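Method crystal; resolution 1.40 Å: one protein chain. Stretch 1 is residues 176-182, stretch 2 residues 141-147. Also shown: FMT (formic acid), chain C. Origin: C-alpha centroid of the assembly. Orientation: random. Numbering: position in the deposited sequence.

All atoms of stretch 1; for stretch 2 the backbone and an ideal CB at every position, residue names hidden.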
ATOM      1  N   HIS A 176     -15.558  12.809  15.141  1.00 17.91           N
ATOM      2  CA  HIS A 176     -16.249  11.645  15.707  1.00 20.29           C
ATOM      3  C   HIS A 176     -17.133  10.921  14.706  1.00 21.63           C
ATOM      4  O   HIS A 176     -17.235   9.698  14.734  1.00 22.02           O
ATOM      5  CB  HIS A 176     -17.017  12.029  16.967  1.00 21.11           C
ATOM      6  CG  HIS A 176     -18.020  13.122  16.770  1.00 21.39           C
ATOM      7  ND1 HIS A 176     -17.651  14.424  16.496  1.00 21.95           N
ATOM      8  CD2 HIS A 176     -19.379  13.111  16.815  1.00 23.81           C
ATOM      9  CE1 HIS A 176     -18.742  15.167  16.375  1.00 24.10           C
ATOM     10  NE2 HIS A 176     -19.803  14.399  16.591  1.00 25.79           N
ATOM     11  N   HIS A 177     -17.730  11.658  13.784  1.00 20.09           N
ATOM     12  CA  HIS A 177     -18.531  11.033  12.741  1.00 20.69           C
ATOM     13  C   HIS A 177     -17.670  10.264  11.738  1.00 20.49           C
ATOM     14  O   HIS A 177     -18.114   9.244  11.197  1.00 21.38           O
ATOM     15  CB  HIS A 177     -19.387  12.072  12.026  1.00 21.06           C
ATOM     16  CG  HIS A 177     -20.435  12.684  12.898  1.00 23.25           C
ATOM     17  ND1 HIS A 177     -21.420  11.948  13.527  1.00 24.91           N
ATOM     18  CD2 HIS A 177     -20.648  13.975  13.247  1.00 24.46           C
ATOM     19  CE1 HIS A 177     -22.198  12.765  14.217  1.00 25.13           C
ATOM     20  NE2 HIS A 177     -21.762  14.003  14.049  1.00 27.56           N
ATOM     21  N   LEU A 178     -16.462  10.757  11.471  1.00 19.18           N
ATOM     22  CA  LEU A 178     -15.526   9.984  10.649  1.00 19.24           C
ATOM     23  C   LEU A 178     -15.090   8.707  11.354  1.00 18.95           C
ATOM     24  O   LEU A 178     -14.856   7.696  10.699  1.00 20.16           O
ATOM     25  CB  LEU A 178     -14.284  10.785  10.252  1.00 19.48           C
ATOM     26  CG  LEU A 178     -14.405  11.671   9.029  1.00 21.34           C
ATOM     27  CD1 LEU A 178     -14.658  10.828   7.783  1.00 19.87           C
ATOM     28  CD2 LEU A 178     -15.467  12.744   9.199  1.00 22.71           C
ATOM     29  N   GLY A 179     -14.931   8.756  12.672  1.00 19.91           N
ATOM     30  CA  GLY A 179     -14.657   7.531  13.411  1.00 20.59           C
ATOM     31  C   GLY A 179     -15.734   6.492  13.180  1.00 19.73           C
ATOM     32  O   GLY A 179     -15.439   5.336  12.853  1.00 20.87           O
ATOM     33  N   TRP A 180     -16.996   6.906  13.288  1.00 21.06           N
ATOM     34  CA  TRP A 180     -18.094   5.994  12.992  1.00 21.59           C
ATOM     35  C   TRP A 180     -17.993   5.446  11.566  1.00 21.96           C
ATOM     36  O   TRP A 180     -18.043   4.237  11.336  1.00 22.04           O
ATOM     37  CB  TRP A 180     -19.434   6.698  13.207  1.00 23.85           C
ATOM     38  CG  TRP A 180     -20.566   6.005  12.535  1.00 26.42           C
ATOM     39  CD1 TRP A 180     -21.179   4.862  12.945  1.00 29.99           C
ATOM     40  CD2 TRP A 180     -21.165   6.353  11.270  1.00 26.47           C
ATOM     41  NE1 TRP A 180     -22.143   4.490  12.040  1.00 31.73           N
ATOM     42  CE2 TRP A 180     -22.161   5.393  11.008  1.00 30.97           C
ATOM     43  CE3 TRP A 180     -20.977   7.399  10.363  1.00 28.50           C
ATOM     44  CZ2 TRP A 180     -22.961   5.440   9.864  1.00 33.10           C
ATOM     45  CZ3 TRP A 180     -21.759   7.430   9.203  1.00 29.49           C
ATOM     46  CH2 TRP A 180     -22.741   6.459   8.976  1.00 30.41           C
ATOM     47  N   LEU A 181     -17.886   6.347  10.611  1.00 20.83           N
ATOM     48  CA  LEU A 181     -17.952   5.954   9.214  1.00 20.01           C
ATOM     49  C   LEU A 181     -16.818   5.009   8.858  1.00 19.76           C
ATOM     50  O   LEU A 181     -17.039   3.955   8.245  1.00 20.85           O
ATOM     51  CB  LEU A 181     -17.927   7.189   8.305  1.00 21.19           C
ATOM     52  CG  LEU A 181     -18.073   6.910   6.795  1.00 22.45           C
ATOM     53  CD1 LEU A 181     -19.390   6.200   6.504  1.00 25.35           C
ATOM     54  CD2 LEU A 181     -17.957   8.167   5.941  1.00 26.40           C
ATOM     55  N   LEU A 182     -15.600   5.377   9.230  1.00 18.34           N
ATOM     56  CA  LEU A 182     -14.431   4.631   8.808  1.00 18.55           C
ATOM     57  C   LEU A 182     -14.206   3.359   9.617  1.00 19.48           C
ATOM     58  O   LEU A 182     -13.866   2.333   9.041  1.00 19.99           O
ATOM     59  CB  LEU A 182     -13.185   5.516   8.855  1.00 19.17           C
ATOM     60  CG  LEU A 182     -13.246   6.752   7.980  1.00 19.44           C
ATOM     61  CD1 LEU A 182     -11.990   7.603   8.160  1.00 20.61           C
ATOM     62  CD2 LEU A 182     -13.471   6.452   6.498  1.00 20.89           C
ATOM     63  N   UNK A 141     -19.402  10.182  -2.497  1.00 24.07           N
ATOM     64  CA  UNK A 141     -20.274   9.350  -1.676  1.00 24.81           C
ATOM     65  C   UNK A 141     -20.102   9.629  -0.185  1.00 22.86           C
ATOM     66  O   UNK A 141     -21.068   9.834   0.560  1.00 26.15           O
ATOM     67  CB  UNK A 141     -20.003   7.871  -1.960  1.00 24.81           C
ATOM     68  N   UNK A 142     -18.854   9.668   0.244  1.00 22.92           N
ATOM     69  CA  UNK A 142     -18.559  10.000   1.639  1.00 22.33           C
ATOM     70  C   UNK A 142     -19.110  11.386   2.007  1.00 23.00           C
ATOM     71  O   UNK A 142     -19.720  11.553   3.073  1.00 24.09           O
ATOM     72  CB  UNK A 142     -17.050   9.951   1.886  1.00 22.33           C
ATOM     73  N   UNK A 143     -18.947  12.353   1.107  1.00 23.25           N
ATOM     74  CA  UNK A 143     -19.483  13.694   1.339  1.00 22.74           C
ATOM     75  C   UNK A 143     -20.992  13.712   1.517  1.00 22.67           C
ATOM     76  O   UNK A 143     -21.500  14.406   2.400  1.00 24.87           O
ATOM     77  CB  UNK A 143     -19.100  14.613   0.177  1.00 22.74           C
ATOM     78  N   UNK A 144     -21.691  12.903   0.730  1.00 24.01           N
ATOM     79  CA  UNK A 144     -23.153  12.814   0.826  1.00 26.02           C
ATOM     80  C   UNK A 144     -23.599  12.143   2.129  1.00 26.49           C
ATOM     81  O   UNK A 144     -24.498  12.627   2.820  1.00 28.63           O
ATOM     82  CB  UNK A 144     -23.712  12.042  -0.371  1.00 26.02           C
ATOM     83  N   UNK A 145     -22.946  11.050   2.481  1.00 25.81           N
ATOM     84  CA  UNK A 145     -23.235  10.356   3.726  1.00 26.91           C
ATOM     85  C   UNK A 145     -23.010  11.287   4.932  1.00 25.84           C
ATOM     86  O   UNK A 145     -23.850  11.371   5.838  1.00 28.89           O
ATOM     87  CB  UNK A 145     -22.365   9.103   3.846  1.00 26.91           C
ATOM     88  N   UNK A 146     -21.870  11.972   4.938  1.00 25.27           N
ATOM     89  CA  UNK A 146     -21.547  12.853   6.047  1.00 24.30           C
ATOM     90  C   UNK A 146     -22.430  14.098   6.111  1.00 26.08           C
ATOM     91  O   UNK A 146     -22.721  14.580   7.203  1.00 27.60           O
ATOM     92  CB  UNK A 146     -20.079  13.273   5.952  1.00 24.30           C
ATOM     93  N   UNK A 147     -22.870  14.623   4.967  1.00 25.26           N
ATOM     94  CA  UNK A 147     -23.767  15.782   4.997  1.00 27.15           C
ATOM     95  C   UNK A 147     -25.048  15.443   5.789  1.00 29.39           C
ATOM     96  O   UNK A 147     -25.519  16.256   6.600  1.00 31.31           O
ATOM     97  CB  UNK A 147     -24.117  16.223   3.574  1.00 27.15           C
TER
HETATM   98  C   FMT C 602     -21.493   8.912  14.921  1.00 36.69           C
HETATM   99  O1  FMT C 602     -22.003   7.853  15.267  1.00 44.65           O
HETATM  100  O2  FMT C 602     -21.805   9.379  13.718  1.00 33.44           O

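Both stretches are helical, and their axes come within 11.3 Å at an angle of 121°. At that spacing side chains must bridge the gap. Stretch 1 offers mainly the apolar surface of Leu178, Trp180 and Leu181. The backbone angles of stretch 2 are helical throughout and by themselves rule out little. Proline is disfavoured at 145, 146 and 147 for another reason: each of these backbone N atoms donates a helical hydrogen bond, which proline cannot do.

Position 141 has nothing of stretch 1 within 5.5 Å of its ideal CB. Many residues would suit. It is Ser141, which makes no contact here. Its backbone O accepts a hydrogen bond from N of the residue at 145.

Position 142 points its CB sideways, but the ideal CB lies 4.5 Å from Leu181 CD2. The neighbour is a methyl group, so a small or medium apolar side chain fits: alanine, valine, isoleucine or leucine. The deposited residue is Val142. Its chi1 is t, and CG1 packs 3.7 Å from Leu181 CD2.

Position 143 points away from stretch 1, which therefore sets no preference. It is Ala143, with no contact across the gap.

Position 144 is out of reach. Stretch 1 cannot choose between small and large, or polar and apolar. It is Ala144.

Position 145 points toward stretch 1. Its ideal CB is 4.9 Å from Leu181 CD1, and the six-membered ring of Trp180 lies beyond. No charge or donor is close by, so an apolar side chain suits, such as valine, isoleucine, leucine or methionine. It is Ile145. CG2 serves both neighbours: it lies 4.0 Å from Leu181 CD1 and 4.1 Å from Trp180 CZ3. The methyl meets the indole at its edge, near the ring plane.

Position 146 points sideways, and its ideal CB has no atom of stretch 1 within 5.5 Å. Yet its CA is 7.6 Å from CA of His177, the nearest CA pair between the stretches. Leu178 and Leu181 line the space ahead. A longer apolar side chain, leucine or methionine for example, could turn into it; alanine would leave it unfilled. The residue is Leu146, with chi1 m and chi2 t. Its end comes nearer than its CB direction suggests. CD1 packs 3.8 Å from Leu178 CD2. CD2 lies 4.1 Å from Leu181 CD2 and 4.3 Å from His177 CB. Leu146 has the largest area covered by stretch 1.

Position 147 is out of reach, so a long polar residue is as acceptable as a small one. It is Gln147, whose OE1 is hydrogen-bonded elsewhere in the structure.

Stretch 2 (141-147) SVAAILQ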
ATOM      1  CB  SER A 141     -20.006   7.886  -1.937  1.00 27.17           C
ATOM      2  OG  SER A 141     -20.787   7.095  -1.090  1.00 31.15           O
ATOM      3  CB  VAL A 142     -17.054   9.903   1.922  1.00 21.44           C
ATOM      4  CG1 VAL A 142     -16.732  10.439   3.302  1.00 20.94           C
ATOM      5  CG2 VAL A 142     -16.575   8.459   1.782  1.00 22.11           C
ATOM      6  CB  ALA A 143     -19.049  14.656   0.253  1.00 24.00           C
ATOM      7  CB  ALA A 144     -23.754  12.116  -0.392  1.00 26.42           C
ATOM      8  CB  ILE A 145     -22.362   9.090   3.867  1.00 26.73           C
ATOM      9  CG1 ILE A 145     -22.768   8.024   2.840  1.00 27.67           C
ATOM     10  CG2 ILE A 145     -22.444   8.540   5.285  1.00 28.23           C
ATOM     11  CD1 ILE A 145     -21.726   6.942   2.658  1.00 30.10           C
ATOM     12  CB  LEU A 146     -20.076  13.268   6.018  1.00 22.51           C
ATOM     13  CG  LEU A 146     -19.101  12.126   6.299  1.00 22.95           C
ATOM     14  CD1 LEU A 146     -17.682  12.631   6.109  1.00 22.30           C
ATOM     15  CD2 LEU A 146     -19.268  11.622   7.724  1.00 24.63           C
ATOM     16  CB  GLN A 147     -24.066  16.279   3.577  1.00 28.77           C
ATOM     17  CG  GLN A 147     -24.830  17.609   3.496  1.00 31.02           C
ATOM     18  CD  GLN A 147     -24.676  18.305   2.136  1.00 34.78           C
ATOM     19  OE1 GLN A 147     -23.636  18.901   1.809  1.00 34.91           O
ATOM     20  NE2 GLN A 147     -25.710  18.241   1.354  1.00 39.59           N
TER
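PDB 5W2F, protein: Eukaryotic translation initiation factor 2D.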